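Side-chain contact in citrate lyase, subunit 1 (Methanosaeta concilii, PDB 6HXI), which probably cleaves citrate with coenzyme A at the expense of ATP, yielding acetyl-CoA and oxaloacetate: residues E223-W226 / Q227-R230. Sequence-based numbering, arbitrary orientation.
Sequences EEYW and QKKR
Gln227 folds back beside Glu223, four residues earlier, following the 3-10 segment 223-226; it illustrates how a chain leaving a short 3-10 segment can stay joined to it by a backbone bond, with a weaker side-chain link beside it. The backbone part is an i to i+3 bond from Gln227 N to Glu224 O (3.1 Å), whose donor stands well above the carbonyl plane, a strongly tilted approach. Packing is closest on the buried side: Gln227 CG rests 3.4 Å from Glu223 O, and a bend at chi2 (-65°) brings the amide round to the carboxylate. The two side chains run alongside, pointing the same way, with amide and carboxylate planes turned 54° apart. Their link, Gln227 NE2 to Glu223 OE2, is nearly straight but weak at 3.5 Å; the stronger partner of NE2 is the carbonyl of Asp192. That carbonyl would probably lose this donor, and a gap open beside Glu223, were Gln227 cut back to an alanine.

The other flank is looser. Extended beyond CG, exposed Lys228 carries its CE obliquely past the Tyr225 ring, 4.1 Å from CD1, and a water bridges Tyr225 O (2.9 Å) to Lys228 N. Tyr225 turns an edge to the indole of Trp226, its CD2 over the centre of one face, and its side chain comes within about 4 Å, nearest atoms, of bound coenzyme A. The turn follows strand 209-220 of the antiparallel sheet in the ATP-grasp region; Gln227 ties it to the end of helix 173-192, Pro117 and His90 of a neighbouring alpha-subunit chain pack on Glu223 and Trp226, and the chain runs on toward helix 246-256.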
ATOM      1  N   GLU C 223      24.045 -39.350  29.778  1.00 43.58           N
ATOM      2  CA  GLU C 223      23.454 -40.197  28.725  1.00 42.60           C
ATOM      3  C   GLU C 223      21.925 -40.077  28.609  1.00 45.65           C
ATOM      4  O   GLU C 223      21.359 -40.542  27.612  1.00 44.67           O
ATOM      5  CB  GLU C 223      23.833 -41.676  28.969  1.00 42.98           C
ATOM      6  CG  GLU C 223      25.278 -42.000  28.658  1.00 45.08           C
ATOM      7  CD  GLU C 223      25.555 -42.528  27.264  1.00 54.78           C
ATOM      8  OE1 GLU C 223      26.715 -42.926  27.013  1.00 58.92           O
ATOM      9  OE2 GLU C 223      24.617 -42.576  26.435  1.00 60.63           O
ATOM     10  N   GLU C 224      21.270 -39.459  29.625  1.00 42.81           N
ATOM     11  CA  GLU C 224      19.812 -39.312  29.761  1.00 44.20           C
ATOM     12  C   GLU C 224      19.059 -39.030  28.463  1.00 46.05           C
ATOM     13  O   GLU C 224      18.094 -39.728  28.180  1.00 46.16           O
ATOM     14  CB  GLU C 224      19.452 -38.264  30.814  1.00 46.89           C
ATOM     15  CG  GLU C 224      18.085 -38.481  31.447  1.00 62.13           C
ATOM     16  CD  GLU C 224      17.721 -37.570  32.606  1.00 93.00           C
ATOM     17  OE1 GLU C 224      16.524 -37.544  32.967  1.00 92.45           O
ATOM     18  OE2 GLU C 224      18.627 -36.922  33.182  1.00 96.24           O
ATOM     19  N   TYR C 225      19.515 -38.029  27.683  1.00 41.60           N
ATOM     20  CA  TYR C 225      18.923 -37.583  26.415  1.00 41.62           C
ATOM     21  C   TYR C 225      18.870 -38.692  25.345  1.00 47.11           C
ATOM     22  O   TYR C 225      17.951 -38.721  24.528  1.00 48.68           O
ATOM     23  CB  TYR C 225      19.648 -36.312  25.915  1.00 40.37           C
ATOM     24  CG  TYR C 225      19.247 -35.816  24.534  1.00 41.06           C
ATOM     25  CD1 TYR C 225      18.105 -35.044  24.351  1.00 44.15           C
ATOM     26  CD2 TYR C 225      20.048 -36.065  23.421  1.00 41.21           C
ATOM     27  CE1 TYR C 225      17.721 -34.604  23.076  1.00 44.68           C
ATOM     28  CE2 TYR C 225      19.670 -35.644  22.143  1.00 42.35           C
ATOM     29  CZ  TYR C 225      18.518 -34.893  21.977  1.00 50.95           C
ATOM     30  OH  TYR C 225      18.202 -34.398  20.723  1.00 52.18           O
ATOM     31  N   TRP C 226      19.855 -39.585  25.354  1.00 43.64           N
ATOM     32  CA  TRP C 226      19.985 -40.694  24.410  1.00 44.10           C
ATOM     33  C   TRP C 226      19.363 -41.973  24.929  1.00 48.11           C
ATOM     34  O   TRP C 226      19.276 -42.930  24.158  1.00 48.34           O
ATOM     35  CB  TRP C 226      21.475 -40.954  24.087  1.00 41.56           C
ATOM     36  CG  TRP C 226      22.101 -39.845  23.298  1.00 41.88           C
ATOM     37  CD1 TRP C 226      22.090 -39.697  21.944  1.00 45.82           C
ATOM     38  CD2 TRP C 226      22.775 -38.703  23.826  1.00 40.34           C
ATOM     39  NE1 TRP C 226      22.720 -38.528  21.592  1.00 45.81           N
ATOM     40  CE2 TRP C 226      23.150 -37.895  22.730  1.00 45.50           C
ATOM     41  CE3 TRP C 226      23.074 -38.260  25.125  1.00 40.35           C
ATOM     42  CZ2 TRP C 226      23.824 -36.677  22.893  1.00 43.52           C
ATOM     43  CZ3 TRP C 226      23.716 -37.036  25.285  1.00 40.86           C
ATOM     44  CH2 TRP C 226      24.107 -36.278  24.179  1.00 41.77           C
ATOM     45  N   GLN C 227      18.920 -41.993  26.222  1.00 44.24           N
ATOM     46  CA  GLN C 227      18.374 -43.193  26.875  1.00 44.58           C
ATOM     47  C   GLN C 227      16.940 -43.079  27.368  1.00 53.38           C
ATOM     48  O   GLN C 227      16.577 -43.785  28.307  1.00 53.39           O
ATOM     49  CB  GLN C 227      19.290 -43.615  28.044  1.00 44.66           C
ATOM     50  CG  GLN C 227      20.773 -43.859  27.688  1.00 46.86           C
ATOM     51  CD  GLN C 227      21.008 -45.021  26.764  1.00 56.68           C
ATOM     52  OE1 GLN C 227      20.184 -45.930  26.641  1.00 53.50           O
ATOM     53  NE2 GLN C 227      22.167 -45.027  26.124  1.00 45.17           N
ATOM     54  N   LYS C 228      16.110 -42.235  26.726  1.00 54.32           N
ATOM     55  CA  LYS C 228      14.729 -41.980  27.155  1.00 56.78           C
ATOM     56  C   LYS C 228      13.845 -43.218  27.175  1.00 62.22           C
ATOM     57  O   LYS C 228      12.978 -43.308  28.039  1.00 63.91           O
ATOM     58  CB  LYS C 228      14.078 -40.853  26.344  1.00 61.47           C
ATOM     59  CG  LYS C 228      14.695 -39.473  26.608  1.00 75.27           C
ATOM     60  CD  LYS C 228      13.999 -38.384  25.787  1.00 85.60           C
ATOM     61  CE  LYS C 228      14.884 -37.183  25.564  1.00 89.11           C
ATOM     62  NZ  LYS C 228      14.110 -35.999  25.095  1.00101.00           N
ATOM     63  N   LYS C 229      14.077 -44.175  26.260  1.00 63.04           N
ATOM     64  CA  LYS C 229      13.285 -45.403  26.205  1.00 63.29           C
ATOM     65  C   LYS C 229      13.842 -46.513  27.114  1.00 65.72           C
ATOM     66  O   LYS C 229      13.056 -47.186  27.784  1.00 66.22           O
ATOM     67  CB  LYS C 229      13.061 -45.892  24.761  1.00 66.93           C
ATOM     68  CG  LYS C 229      14.309 -46.009  23.902  1.00 93.49           C
ATOM     69  CD  LYS C 229      14.011 -46.754  22.594  1.00111.76           C
ATOM     70  CE  LYS C 229      15.278 -47.182  21.888  1.00127.26           C
ATOM     71  NZ  LYS C 229      15.026 -48.239  20.874  1.00137.37           N
ATOM     72  N   ARG C 230      15.181 -46.693  27.159  1.00 59.28           N
ATOM     73  CA  ARG C 230      15.774 -47.743  27.988  1.00 57.12           C
ATOM     74  C   ARG C 230      15.691 -47.421  29.487  1.00 59.78           C
ATOM     75  O   ARG C 230      15.411 -48.323  30.271  1.00 61.33           O
ATOM     76  CB  ARG C 230      17.200 -48.089  27.538  1.00 53.50           C
ATOM     77  CG  ARG C 230      17.240 -48.765  26.171  1.00 59.86           C
ATOM     78  CD  ARG C 230      18.618 -49.300  25.810  1.00 62.95           C
ATOM     79  NE  ARG C 230      18.598 -50.098  24.579  1.00 62.36           N
ATOM     80  CZ  ARG C 230      19.552 -50.951  24.214  1.00 72.73           C
ATOM     81  NH1 ARG C 230      20.618 -51.137  24.984  1.00 55.96           N
ATOM     82  NH2 ARG C 230      19.438 -51.638  23.088  1.00 56.93           N
TER
HETATM   83  O   HOH W   1      16.567 -41.237  23.975  1.00 58.88           O